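Local coordinates for actin-related protein 8 (PDB 4FO0), which binds ATP but hydrolyses it only slowly, does not polymerise, and is a proposed core subunit of the INO80 chromatin remodelling complex, at residues 296-308 against 334-348. Sequence-based numbering, arbitrary orientation.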
loop_
_atom_site.group_PDB
_atom_site.type_symbol
_atom_site.label_atom_id
_atom_site.label_comp_id
_atom_site.label_asym_id
_atom_site.label_seq_id
_atom_site.Cartn_x
_atom_site.Cartn_y
_atom_site.Cartn_z
ATOM N N PHE A 296 -1.316 26.447 3.525
ATOM C CA PHE A 296 -2.049 25.708 2.499
ATOM C C PHE A 296 -3.361 26.393 2.124
ATOM O O PHE A 296 -4.260 26.531 2.961
ATOM C CB PHE A 296 -2.335 24.310 3.036
ATOM C CG PHE A 296 -2.931 23.388 2.039
ATOM C CD1 PHE A 296 -2.278 23.131 0.836
ATOM C CD2 PHE A 296 -4.138 22.748 2.311
ATOM C CE1 PHE A 296 -2.832 22.251 -0.093
ATOM C CE2 PHE A 296 -4.693 21.873 1.398
ATOM C CZ PHE A 296 -4.038 21.619 0.192
ATOM N N PRO A 297 -3.487 26.800 0.854
ATOM C CA PRO A 297 -4.547 27.740 0.484
ATOM C C PRO A 297 -5.940 27.112 0.476
ATOM O O PRO A 297 -6.923 27.838 0.542
ATOM C CB PRO A 297 -4.142 28.196 -0.924
ATOM C CG PRO A 297 -2.944 27.352 -1.317
ATOM C CD PRO A 297 -2.810 26.254 -0.328
ATOM N N TYR A 298 -6.031 25.790 0.395
ATOM C CA TYR A 298 -7.331 25.131 0.472
ATOM C C TYR A 298 -7.727 24.948 1.945
ATOM O O TYR A 298 -7.488 23.909 2.554
ATOM C CB TYR A 298 -7.304 23.798 -0.283
ATOM C CG TYR A 298 -8.586 22.999 -0.212
ATOM C CD1 TYR A 298 -9.819 23.627 -0.062
ATOM C CD2 TYR A 298 -8.561 21.610 -0.276
ATOM C CE1 TYR A 298 -10.991 22.887 0.015
ATOM C CE2 TYR A 298 -9.726 20.870 -0.204
ATOM C CZ TYR A 298 -10.937 21.511 -0.062
ATOM O OH TYR A 298 -12.095 20.771 0.003
ATOM N N ARG A 299 -8.410 25.898 2.504
ATOM C CA ARG A 299 -8.543 25.937 3.912
ATOM C C ARG A 299 -9.664 25.118 4.448
ATOM O O ARG A 299 -9.736 24.903 5.607
ATOM C CB ARG A 299 -8.729 27.356 4.361
ATOM C CG ARG A 299 -7.472 28.170 4.363
ATOM C CD ARG A 299 -7.673 29.433 3.580
ATOM N NE ARG A 299 -6.417 29.998 3.115
ATOM C CZ ARG A 299 -6.308 30.805 2.066
ATOM N NH1 ARG A 299 -7.376 31.121 1.359
ATOM N NH2 ARG A 299 -5.124 31.272 1.702
ATOM N N GLU A 300 -10.555 24.647 3.622
ATOM C CA GLU A 300 -11.649 23.867 4.134
ATOM C C GLU A 300 -11.499 22.402 3.908
ATOM O O GLU A 300 -12.437 21.686 3.967
ATOM C CB GLU A 300 -12.939 24.328 3.520
ATOM C CG GLU A 300 -12.745 24.921 2.161
ATOM C CD GLU A 300 -12.663 26.410 2.215
ATOM O OE1 GLU A 300 -11.743 26.983 1.589
ATOM O OE2 GLU A 300 -13.526 26.969 2.905
ATOM N N CYS A 301 -10.284 21.980 3.669
ATOM C CA CYS A 301 -9.889 20.603 3.668
ATOM C C CYS A 301 -10.135 19.908 4.976
ATOM O O CYS A 301 -9.993 20.468 6.009
ATOM C CB CYS A 301 -8.424 20.555 3.323
ATOM S SG CYS A 301 -7.761 19.037 2.710
ATOM N N GLN A 302 -10.506 18.657 4.897
ATOM C CA GLN A 302 -10.714 17.802 6.070
ATOM C C GLN A 302 -10.255 16.380 5.793
ATOM O O GLN A 302 -10.541 15.832 4.725
ATOM C CB GLN A 302 -12.181 17.722 6.438
ATOM C CG GLN A 302 -12.879 19.034 6.592
ATOM C CD GLN A 302 -14.380 18.831 6.629
ATOM O OE1 GLN A 302 -14.970 18.738 7.705
ATOM N NE2 GLN A 302 -15.004 18.725 5.450
ATOM N N LEU A 303 -9.581 15.773 6.767
ATOM C CA LEU A 303 -9.049 14.420 6.606
ATOM C C LEU A 303 -10.137 13.335 6.605
ATOM O O LEU A 303 -9.924 12.226 6.110
ATOM C CB LEU A 303 -7.995 14.138 7.672
ATOM C CG LEU A 303 -6.718 14.970 7.500
ATOM C CD1 LEU A 303 -5.819 14.910 8.742
ATOM C CD2 LEU A 303 -5.956 14.505 6.271
ATOM N N THR A 304 -11.303 13.667 7.148
ATOM C CA THR A 304 -12.435 12.748 7.189
ATOM C C THR A 304 -13.176 12.685 5.858
ATOM O O THR A 304 -14.115 11.910 5.697
ATOM C CB THR A 304 -13.458 13.200 8.241
ATOM O OG1 THR A 304 -13.801 14.572 8.009
ATOM C CG2 THR A 304 -12.885 13.065 9.630
ATOM N N ASN A 305 -12.761 13.513 4.912
ATOM C CA ASN A 305 -13.475 13.654 3.661
ATOM C C ASN A 305 -12.758 12.929 2.490
ATOM O O ASN A 305 -11.603 13.196 2.186
ATOM C CB ASN A 305 -13.670 15.147 3.382
ATOM C CG ASN A 305 -14.369 15.410 2.069
ATOM O OD1 ASN A 305 -13.757 15.359 0.986
ATOM N ND2 ASN A 305 -15.659 15.690 2.147
ATOM N N LYS A 306 -13.454 12.005 1.841
ATOM C CA LYS A 306 -12.857 11.169 0.798
ATOM C C LYS A 306 -12.227 11.945 -0.341
ATOM O O LYS A 306 -11.140 11.591 -0.813
ATOM C CB LYS A 306 -13.889 10.196 0.224
ATOM C CG LYS A 306 -13.828 8.806 0.813
ATOM C CD LYS A 306 -15.144 8.404 1.477
ATOM C CE LYS A 306 -16.270 8.273 0.466
ATOM N NZ LYS A 306 -17.518 8.882 1.014
ATOM N N MET A 307 -12.925 12.982 -0.800
ATOM C CA MET A 307 -12.446 13.779 -1.930
ATOM C C MET A 307 -11.143 14.501 -1.574
ATOM O O MET A 307 -10.199 14.518 -2.362
ATOM C CB MET A 307 -13.518 14.782 -2.398
ATOM C CG MET A 307 -14.738 14.156 -3.086
ATOM S SD MET A 307 -14.289 13.331 -4.628
ATOM C CE MET A 307 -14.308 11.620 -4.096
ATOM N N ASP A 308 -11.119 15.102 -0.384
ATOM C CA ASP A 308 -9.939 15.754 0.155
ATOM C C ASP A 308 -8.782 14.774 0.276
ATOM O O ASP A 308 -7.637 15.083 -0.078
ATOM C CB ASP A 308 -10.250 16.338 1.532
ATOM C CG ASP A 308 -11.215 17.510 1.461
ATOM O OD1 ASP A 308 -11.436 18.026 0.345
ATOM O OD2 ASP A 308 -11.743 17.925 2.518
ATOM N N PHE A 334 -1.670 23.647 -8.148
ATOM C CA PHE A 334 -2.430 22.415 -8.219
ATOM C C PHE A 334 -3.892 22.712 -8.489
ATOM O O PHE A 334 -4.367 23.826 -8.240
ATOM C CB PHE A 334 -2.259 21.601 -6.929
ATOM C CG PHE A 334 -2.858 22.244 -5.698
ATOM C CD1 PHE A 334 -2.139 23.166 -4.956
ATOM C CD2 PHE A 334 -4.130 21.895 -5.264
ATOM C CE1 PHE A 334 -2.688 23.753 -3.808
ATOM C CE2 PHE A 334 -4.685 22.471 -4.115
ATOM C CZ PHE A 334 -3.960 23.394 -3.381
ATOM N N GLN A 335 -4.598 21.709 -8.998
ATOM C CA GLN A 335 -6.027 21.827 -9.285
ATOM C C GLN A 335 -6.910 21.167 -8.233
ATOM O O GLN A 335 -6.498 20.232 -7.552
ATOM C CB GLN A 335 -6.341 21.189 -10.634
ATOM C CG GLN A 335 -5.662 21.851 -11.811
ATOM C CD GLN A 335 -6.177 21.323 -13.136
ATOM O OE1 GLN A 335 -7.139 20.552 -13.182
ATOM N NE2 GLN A 335 -5.542 21.736 -14.224
ATOM N N ILE A 336 -8.136 21.650 -8.103
ATOM C CA ILE A 336 -9.159 20.862 -7.441
ATOM C C ILE A 336 -10.363 20.771 -8.368
ATOM O O ILE A 336 -10.860 21.776 -8.840
ATOM C CB ILE A 336 -9.599 21.447 -6.103
ATOM C CG1 ILE A 336 -8.389 21.750 -5.208
ATOM C CG2 ILE A 336 -10.545 20.467 -5.420
ATOM C CD1 ILE A 336 -8.772 22.206 -3.783
ATOM N N ARG A 337 -10.804 19.552 -8.647
ATOM C CA ARG A 337 -11.979 19.322 -9.470
ATOM C C ARG A 337 -12.945 18.407 -8.727
ATOM O O ARG A 337 -13.200 17.276 -9.139
ATOM C CB ARG A 337 -11.579 18.697 -10.804
ATOM C CG ARG A 337 -10.630 19.564 -11.605
ATOM C CD ARG A 337 -10.381 18.984 -12.988
ATOM N NE ARG A 337 -9.861 19.984 -13.918
ATOM C CZ ARG A 337 -10.620 20.697 -14.750
ATOM N NH1 ARG A 337 -11.931 20.518 -14.771
ATOM N NH2 ARG A 337 -10.069 21.590 -15.565
ATOM N N HIS A 338 -13.491 18.904 -7.626
ATOM C CA HIS A 338 -14.442 18.119 -6.864
ATOM C C HIS A 338 -15.850 18.271 -7.378
ATOM O O HIS A 338 -16.204 19.292 -7.961
ATOM C CB HIS A 338 -14.378 18.504 -5.399
ATOM C CG HIS A 338 -13.110 18.073 -4.739
ATOM N ND1 HIS A 338 -12.779 18.428 -3.448
ATOM C CD2 HIS A 338 -12.089 17.310 -5.199
ATOM C CE1 HIS A 338 -11.605 17.903 -3.143
ATOM N NE2 HIS A 338 -11.163 17.226 -4.188
ATOM N N PRO A 339 -16.672 17.250 -7.159
ATOM C CA PRO A 339 -18.084 17.438 -7.501
ATOM C C PRO A 339 -18.662 18.603 -6.680
ATOM O O PRO A 339 -18.164 18.879 -5.587
ATOM C CB PRO A 339 -18.726 16.101 -7.098
ATOM C CG PRO A 339 -17.571 15.129 -6.959
ATOM C CD PRO A 339 -16.414 15.962 -6.496
ATOM N N ASP A 340 -19.673 19.296 -7.205
ATOM C CA ASP A 340 -20.341 20.363 -6.450
ATOM C C ASP A 340 -19.452 21.600 -6.274
ATOM O O ASP A 340 -19.710 22.465 -5.437
ATOM C CB ASP A 340 -20.807 19.851 -5.079
ATOM C CG ASP A 340 -22.197 19.201 -5.118
ATOM O OD1 ASP A 340 -22.772 19.038 -6.225
ATOM O OD2 ASP A 340 -22.711 18.845 -4.026
ATOM N N SER A 341 -18.391 21.669 -7.064
ATOM C CA SER A 341 -17.537 22.844 -7.083
ATOM C C SER A 341 -16.994 23.103 -8.490
ATOM O O SER A 341 -17.167 22.284 -9.404
ATOM C CB SER A 341 -16.402 22.721 -6.064
ATOM O OG SER A 341 -15.780 21.457 -6.155
ATOM N N PRO A 342 -16.378 24.274 -8.674
ATOM C CA PRO A 342 -15.772 24.654 -9.957
ATOM C C PRO A 342 -14.439 23.961 -10.160
ATOM O O PRO A 342 -13.917 23.410 -9.199
ATOM C CB PRO A 342 -15.575 26.158 -9.821
ATOM C CG PRO A 342 -15.664 26.440 -8.338
ATOM C CD PRO A 342 -16.488 25.398 -7.726
ATOM N N ALA A 343 -13.912 23.959 -11.381
ATOM C CA ALA A 343 -12.526 23.517 -11.589
ATOM C C ALA A 343 -11.622 24.639 -11.115
ATOM O O ALA A 343 -11.584 25.706 -11.737
ATOM C CB ALA A 343 -12.247 23.195 -13.060
ATOM N N LEU A 344 -10.918 24.394 -10.010
ATOM C CA LEU A 344 -10.070 25.398 -9.362
ATOM C C LEU A 344 -8.583 25.178 -9.585
ATOM O O LEU A 344 -8.094 24.044 -9.620
ATOM C CB LEU A 344 -10.339 25.411 -7.869
ATOM C CG LEU A 344 -11.737 25.860 -7.479
ATOM C CD1 LEU A 344 -11.982 25.523 -6.022
ATOM C CD2 LEU A 344 -11.876 27.355 -7.700
ATOM N N LEU A 345 -7.863 26.281 -9.733
ATOM C CA LEU A 345 -6.411 26.238 -9.841
ATOM C C LEU A 345 -5.777 27.112 -8.765
ATOM O O LEU A 345 -6.087 28.295 -8.666
ATOM C CB LEU A 345 -5.961 26.724 -11.205
ATOM C CG LEU A 345 -4.448 26.767 -11.329
ATOM C CD1 LEU A 345 -3.927 25.351 -11.454
ATOM C CD2 LEU A 345 -4.048 27.608 -12.515
ATOM N N TYR A 346 -4.892 26.508 -7.972
ATOM C CA TYR A 346 -4.223 27.165 -6.852
ATOM C C TYR A 346 -2.723 27.372 -7.092
ATOM O O TYR A 346 -2.005 26.439 -7.475
ATOM C CB TYR A 346 -4.361 26.313 -5.597
ATOM C CG TYR A 346 -5.702 26.381 -4.912
ATOM C CD1 TYR A 346 -5.925 27.293 -3.884
ATOM C CD2 TYR A 346 -6.728 25.506 -5.251
ATOM C CE1 TYR A 346 -7.137 27.354 -3.231
ATOM C CE2 TYR A 346 -7.961 25.564 -4.604
ATOM C CZ TYR A 346 -8.156 26.492 -3.598
ATOM O OH TYR A 346 -9.363 26.566 -2.940
ATOM N N GLN A 347 -2.254 28.593 -6.853
ATOM C CA GLN A 347 -0.819 28.849 -6.721
ATOM C C GLN A 347 -0.399 28.624 -5.279
ATOM O O GLN A 347 -1.094 29.034 -4.342
ATOM C CB GLN A 347 -0.475 30.300 -7.069
ATOM C CG GLN A 347 -0.971 30.773 -8.407
ATOM C CD GLN A 347 -0.488 29.896 -9.534
ATOM O OE1 GLN A 347 0.708 29.623 -9.665
ATOM N NE2 GLN A 347 -1.420 29.434 -10.357
ATOM N N PHE A 348 0.734 27.976 -5.072
ATOM C CA PHE A 348 1.381 28.186 -3.784
ATOM C C PHE A 348 2.821 27.779 -3.681
ATOM O O PHE A 348 3.368 27.100 -4.557
ATOM C CB PHE A 348 0.555 27.667 -2.614
ATOM C CG PHE A 348 0.821 26.254 -2.261
ATOM C CD1 PHE A 348 0.819 25.861 -0.922
ATOM C CD2 PHE A 348 1.025 25.307 -3.248
ATOM C CE1 PHE A 348 1.041 24.549 -0.573
ATOM C CE2 PHE A 348 1.259 23.985 -2.912
ATOM C CZ PHE A 348 1.264 23.606 -1.573
#
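Pro297 sits between two aromatic side chains of strand 343-350, its CB 3.6 Å from Tyr346 CD1 and its CD 3.7 Å from Phe348 CD1, and from this wedge the close packing spreads along the sheet. With CG anti to its own nitrogen (chi1 -173°), the Phe296 ring is placed where it meets both Phe348 and Phe334. Its edge is directed at the face of Phe348 in an offset edge-to-face pair, centroids 6.0 Å apart, whereas against Phe334 it lies nearly parallel but slid aside, Phe296 CE1 meeting Phe334 CZ. Leu315 of helix 306-319 touches both Phe296 and Phe334. In this actin-family chain, the irregular connection after helix 280-293 packs on the beta hairpin 330-336/343-350, then enters helix 306-319 through the N-cap Asn305, whose OD1 accepts from Asp308 N. Midway, Ile336 CD1 lies over one face of the Tyr298 ring, 3.8 Å from its centroid, with the backbone N of Cys301 over the other. Tyr298 OH is hydrogen-bonded to Asp308 OD1 at 2.8 Å, on the syn side of the carboxylate; beside this bond, at turn 298-301, a glycerol, probably from the crystallisation liquor, bonds Asp308 OD2, Tyr298 OH and Glu300 O. Replacing Tyr298 by a leucine would probably leave Asp308 OD1 without its hydroxyl partner and Ile336 without a flat surface to rest on. The His338 ring is closely sandwiched between Ile336 CG2 and Met307 CB, the latter 3.7 Å from its centroid. Looser is the hairpin turn, where Pro339 CD touches only Met307 SD, at 3.9 Å, and beyond it solvent-exposed Asp340 and partly exposed Ser341 stand clear of 296-308.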